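Local coordinates for TetR-family transcriptional regulator (Streptomyces coelicolor A3, PDB 2QIB), which probably binds DNA through an N-terminal helix-turn-helix domain and regulates transcription, as other members of the TetR family do, at residues A[70-73]-A[74-78]; A[131-134]-A[135-139]. One frame throughout, in Å; residues are numbered along the deposited sequence.

Interaction 1 (70-78) covers the last part of helix 57-75 and runs on into the chain beyond it; interaction 2 (131-139) is a late part of helix 119-140. Their centres lie 11 Å apart and the two pack directly on each other. Ala-73 CB meets Ala-131 CB at 3.9 Å, Phe-76 CD2 approaches Ala-132 N at 3.6 Å, and Phe-76 O lies 3.8 Å from Gln-135 CG. Farther along, Glu-78 O and His-139 NE2 are 3.0 Å apart. A hexaethylene glycol, most likely picked up from the crystallisation medium, lies about 4 Å from the side chains of Phe-76 and Gln-135 and may mark a pocket here.

Interaction 1. Residues A[70-73]-A[74-78]; sequences DDLA and DRFVE
Arg-75 reaches back one turn along helix 57-75 and grips the carboxylate of Asp-71 side-on. Arg-75 NE meets Asp-71 OD1 at 2.8 Å along a nearly straight N-H (173°), with OD1 in the guanidinium plane. Arg-75 NH2 takes the syn lone pair of Asp-71 OD2 at 3.1 Å. The carboxylate and guanidinium planes stand 45° apart, in keeping with NE's approach from above the carboxylate. The extended chain of Arg-75 from CG to NE carries the guanidinium back to Asp-71, whose CG stands anti to its own N (chi1 174°). Water 2 donates to OD1. On the buried side, Leu-72 CG is 3.6 Å from Phe-76 CZ and CD1 lies near CE1, while the carbonyl oxygen of Leu-72 sits 3.6 Å above the Phe-76 ring plane, over its centre. Phe-76 N bonds Ala-73 O at 3.1 Å and keeps a weak bond to Leu-72 O. Water 1 links Asp-70 O with Asp-74 OD1. Because Arg-75 also forms a salt bridge with Glu-101 of helix 84-101, its positive charge is shared between two carboxylates, which probably stabilises the ionised form of each and ties this part of the chain to its neighbour.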
loop_
_atom_site.group_PDB
_atom_site.type_symbol
_atom_site.label_atom_id
_atom_site.label_comp_id
_atom_site.label_asym_id
_atom_site.label_seq_id
_atom_site.Cartn_x
_atom_site.Cartn_y
_atom_site.Cartn_z
ATOM N N ASP A 70 8.644 4.913 17.067
ATOM C CA ASP A 70 8.384 6.104 17.872
ATOM C C ASP A 70 8.868 7.379 17.209
ATOM O O ASP A 70 8.180 8.416 17.253
ATOM C CB ASP A 70 9.020 5.979 19.268
ATOM C CG ASP A 70 8.303 4.955 20.131
ATOM O OD1 ASP A 70 7.165 4.601 19.787
ATOM O OD2 ASP A 70 8.878 4.479 21.134
ATOM N N ASP A 71 10.053 7.297 16.612
ATOM C CA ASP A 71 10.640 8.425 15.892
ATOM C C ASP A 71 9.691 8.855 14.748
ATOM O O ASP A 71 9.258 10.041 14.687
ATOM C CB ASP A 71 12.031 8.007 15.395
ATOM C CG ASP A 71 12.710 9.046 14.487
ATOM O OD1 ASP A 71 12.239 10.194 14.326
ATOM O OD2 ASP A 71 13.759 8.683 13.905
ATOM N N LEU A 72 9.354 7.924 13.855
ATOM C CA LEU A 72 8.488 8.286 12.696
ATOM C C LEU A 72 7.139 8.808 13.170
ATOM O O LEU A 72 6.644 9.813 12.664
ATOM C CB LEU A 72 8.290 7.111 11.749
ATOM C CG LEU A 72 7.472 7.418 10.480
ATOM C CD1 LEU A 72 8.019 8.687 9.763
ATOM C CD2 LEU A 72 7.460 6.205 9.552
ATOM N N ALA A 73 6.505 8.109 14.103
ATOM C CA ALA A 73 5.222 8.612 14.606
ATOM C C ALA A 73 5.315 10.082 15.117
ATOM O O ALA A 73 4.395 10.896 14.892
ATOM C CB ALA A 73 4.710 7.710 15.702
ATOM N N ASP A 74 6.398 10.413 15.825
ATOM C CA ASP A 74 6.584 11.761 16.345
ATOM C C ASP A 74 6.769 12.755 15.215
ATOM O O ASP A 74 6.330 13.910 15.320
ATOM C CB ASP A 74 7.802 11.852 17.272
ATOM C CG ASP A 74 7.518 11.280 18.647
ATOM O OD1 ASP A 74 6.328 10.976 18.948
ATOM O OD2 ASP A 74 8.489 11.143 19.430
ATOM N N ARG A 75 7.368 12.293 14.118
ATOM C CA ARG A 75 7.569 13.150 12.949
ATOM C C ARG A 75 6.257 13.552 12.303
ATOM O O ARG A 75 6.218 14.532 11.577
ATOM C CB ARG A 75 8.499 12.499 11.914
ATOM C CG ARG A 75 9.973 12.415 12.392
ATOM C CD ARG A 75 10.842 11.810 11.292
ATOM N NE ARG A 75 12.117 11.354 11.830
ATOM C CZ ARG A 75 13.280 11.385 11.181
ATOM N NH1 ARG A 75 13.380 11.918 9.959
ATOM N NH2 ARG A 75 14.359 10.881 11.778
ATOM N N PHE A 76 5.186 12.798 12.562
ATOM C CA PHE A 76 3.852 13.137 12.002
ATOM C C PHE A 76 3.179 14.349 12.665
ATOM O O PHE A 76 2.187 14.876 12.142
ATOM C CB PHE A 76 2.894 11.945 12.110
ATOM C CG PHE A 76 3.320 10.729 11.319
ATOM C CD1 PHE A 76 4.122 10.828 10.190
ATOM C CD2 PHE A 76 2.883 9.478 11.722
ATOM C CE1 PHE A 76 4.462 9.683 9.452
ATOM C CE2 PHE A 76 3.230 8.333 11.004
ATOM C CZ PHE A 76 4.024 8.446 9.875
ATOM N N VAL A 77 3.699 14.772 13.821
ATOM C CA VAL A 77 3.049 15.817 14.596
ATOM C C VAL A 77 3.413 17.151 13.970
ATOM O O VAL A 77 4.594 17.442 13.794
ATOM C CB VAL A 77 3.459 15.771 16.090
ATOM C CG1 VAL A 77 2.785 16.930 16.841
ATOM C CG2 VAL A 77 3.049 14.418 16.702
ATOM N N GLU A 78 2.396 17.950 13.643
ATOM C CA GLU A 78 2.573 19.207 12.878
ATOM C C GLU A 78 1.496 20.184 13.340
ATOM O O GLU A 78 0.345 19.792 13.482
ATOM C CB GLU A 78 2.405 18.912 11.372
ATOM C CG GLU A 78 2.558 20.136 10.443
ATOM C CD GLU A 78 3.961 20.766 10.467
ATOM O OE1 GLU A 78 4.949 20.066 10.761
ATOM O OE2 GLU A 78 4.090 21.977 10.149
HETATM O O HOH W 1 5.985 8.270 19.340
HETATM O O HOH W 2 14.529 11.738 14.760
#

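Interaction 2. Residues A[131-134]-A[135-139]; sequences AAYV and QILSH
Chi1 of Tyr-133 (-179°) sets CG opposite the backbone N and sends the ring outward from the helix, while Leu-137, one turn on, has CG anti to its carbonyl carbon (chi1 -66°) and leans back along the helix. The two side chains meet as an i to i+4 pair, with Leu-137 over one face of the tyrosine ring. Leu-137 CG lies 4.2 Å above the Tyr-133 ring plane, offset toward the rim, and Leu-137 CD1 makes the closest touch, 3.6 Å from Tyr-133 CE2 and equally near CZ. Leu-137 CD1 also comes within 3.7 Å of Tyr-133 OH, so this one methyl sits above the rim at the CE2-CZ side, near the hydroxyl. The backbone bond from Leu-137 N to Tyr-133 O (3.0 Å) spans the same turn. In Gln-135 the bend at chi2 turns NE2 to the side of Ala-131 O, where water 3 bridges the two, accepting from Gln-135 NE2 at 3.0 Å and donating to the carbonyl. Ala-131 O also accepts Gln-135 N and is therefore held by two donors. Ile-136 rests its CG1 against Ala-132 O at 3.3 Å. The ring of Tyr-133 is buried against helix 147-168, where Val-153 and Ile-157 pack on it and Arg-154 makes a cation-pi contact; Pro-145, in the loop leading to that helix, touches both Tyr-133 and Leu-137. Ala-132 also reaches Ile-157, Ala-131 and Ala-132 face Ala-73 and Phe-76 of 70-78, and His-139 ND1 is hydrogen-bonded to Arg-87 of helix 84-101, joining helix 119-140 to its neighbours in the all-helical TetR fold.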
loop_
_atom_site.group_PDB
_atom_site.type_symbol
_atom_site.label_atom_id
_atom_site.label_comp_id
_atom_site.label_asym_id
_atom_site.label_seq_id
_atom_site.Cartn_x
_atom_site.Cartn_y
_atom_site.Cartn_z
ATOM N N ALA A 131 -0.992 5.998 13.862
ATOM C CA ALA A 131 -0.529 7.337 14.263
ATOM C C ALA A 131 -0.703 8.344 13.120
ATOM O O ALA A 131 -1.194 9.476 13.345
ATOM C CB ALA A 131 0.931 7.291 14.691
ATOM N N ALA A 132 -0.367 7.920 11.895
ATOM C CA ALA A 132 -0.597 8.780 10.716
ATOM C C ALA A 132 -2.084 9.106 10.580
ATOM O O ALA A 132 -2.463 10.288 10.402
ATOM C CB ALA A 132 -0.079 8.097 9.418
ATOM N N TYR A 133 -2.929 8.083 10.672
ATOM C CA TYR A 133 -4.378 8.227 10.571
ATOM C C TYR A 133 -4.927 9.261 11.590
ATOM O O TYR A 133 -5.673 10.190 11.230
ATOM C CB TYR A 133 -5.011 6.830 10.777
ATOM C CG TYR A 133 -6.515 6.802 10.690
ATOM C CD1 TYR A 133 -7.169 6.936 9.462
ATOM C CD2 TYR A 133 -7.288 6.618 11.839
ATOM C CE1 TYR A 133 -8.568 6.894 9.373
ATOM C CE2 TYR A 133 -8.702 6.588 11.765
ATOM C CZ TYR A 133 -9.314 6.701 10.526
ATOM O OH TYR A 133 -10.710 6.693 10.440
ATOM N N VAL A 134 -4.543 9.097 12.853
ATOM C CA VAL A 134 -4.977 10.003 13.920
ATOM C C VAL A 134 -4.574 11.465 13.624
ATOM O O VAL A 134 -5.355 12.405 13.846
ATOM C CB VAL A 134 -4.434 9.512 15.278
ATOM C CG1 VAL A 134 -4.596 10.629 16.385
ATOM C CG2 VAL A 134 -5.188 8.228 15.684
ATOM N N GLN A 135 -3.351 11.662 13.156
ATOM C CA GLN A 135 -2.906 13.030 12.835
ATOM C C GLN A 135 -3.667 13.642 11.671
ATOM O O GLN A 135 -4.052 14.811 11.711
ATOM C CB GLN A 135 -1.399 13.079 12.580
ATOM C CG GLN A 135 -0.545 12.843 13.854
ATOM C CD GLN A 135 -0.975 13.765 15.031
ATOM O OE1 GLN A 135 -1.051 14.975 14.896
ATOM N NE2 GLN A 135 -1.276 13.161 16.179
ATOM N N ILE A 136 -3.894 12.845 10.622
ATOM C CA ILE A 136 -4.626 13.367 9.480
ATOM C C ILE A 136 -6.042 13.756 9.891
ATOM O O ILE A 136 -6.478 14.832 9.588
ATOM C CB ILE A 136 -4.665 12.347 8.341
ATOM C CG1 ILE A 136 -3.233 12.194 7.765
ATOM C CG2 ILE A 136 -5.700 12.788 7.269
ATOM C CD1 ILE A 136 -3.065 10.923 6.936
ATOM N N LEU A 137 -6.740 12.910 10.653
ATOM C CA LEU A 137 -8.072 13.298 11.110
ATOM C C LEU A 137 -8.069 14.546 11.986
ATOM O O LEU A 137 -8.989 15.337 11.907
ATOM C CB LEU A 137 -8.746 12.168 11.860
ATOM C CG LEU A 137 -9.091 10.927 11.020
ATOM C CD1 LEU A 137 -9.872 9.962 11.897
ATOM C CD2 LEU A 137 -9.895 11.249 9.763
ATOM N N SER A 138 -7.049 14.696 12.822
ATOM C CA SER A 138 -6.931 15.891 13.676
ATOM C C SER A 138 -6.885 17.159 12.819
ATOM O O SER A 138 -7.564 18.162 13.085
ATOM C CB SER A 138 -5.668 15.784 14.536
ATOM O OG SER A 138 -5.511 16.962 15.334
ATOM N N HIS A 139 -6.079 17.126 11.764
ATOM C CA HIS A 139 -5.956 18.272 10.885
ATOM C C HIS A 139 -7.229 18.547 10.092
ATOM O O HIS A 139 -7.563 19.721 9.861
ATOM C CB HIS A 139 -4.772 18.121 9.949
ATOM C CG HIS A 139 -3.459 18.389 10.609
ATOM N ND1 HIS A 139 -2.878 19.644 10.618
ATOM C CD2 HIS A 139 -2.625 17.577 11.304
ATOM C CE1 HIS A 139 -1.736 19.585 11.276
ATOM N NE2 HIS A 139 -1.555 18.341 11.699
HETATM O O HOH W 3 -0.802 10.219 16.081
#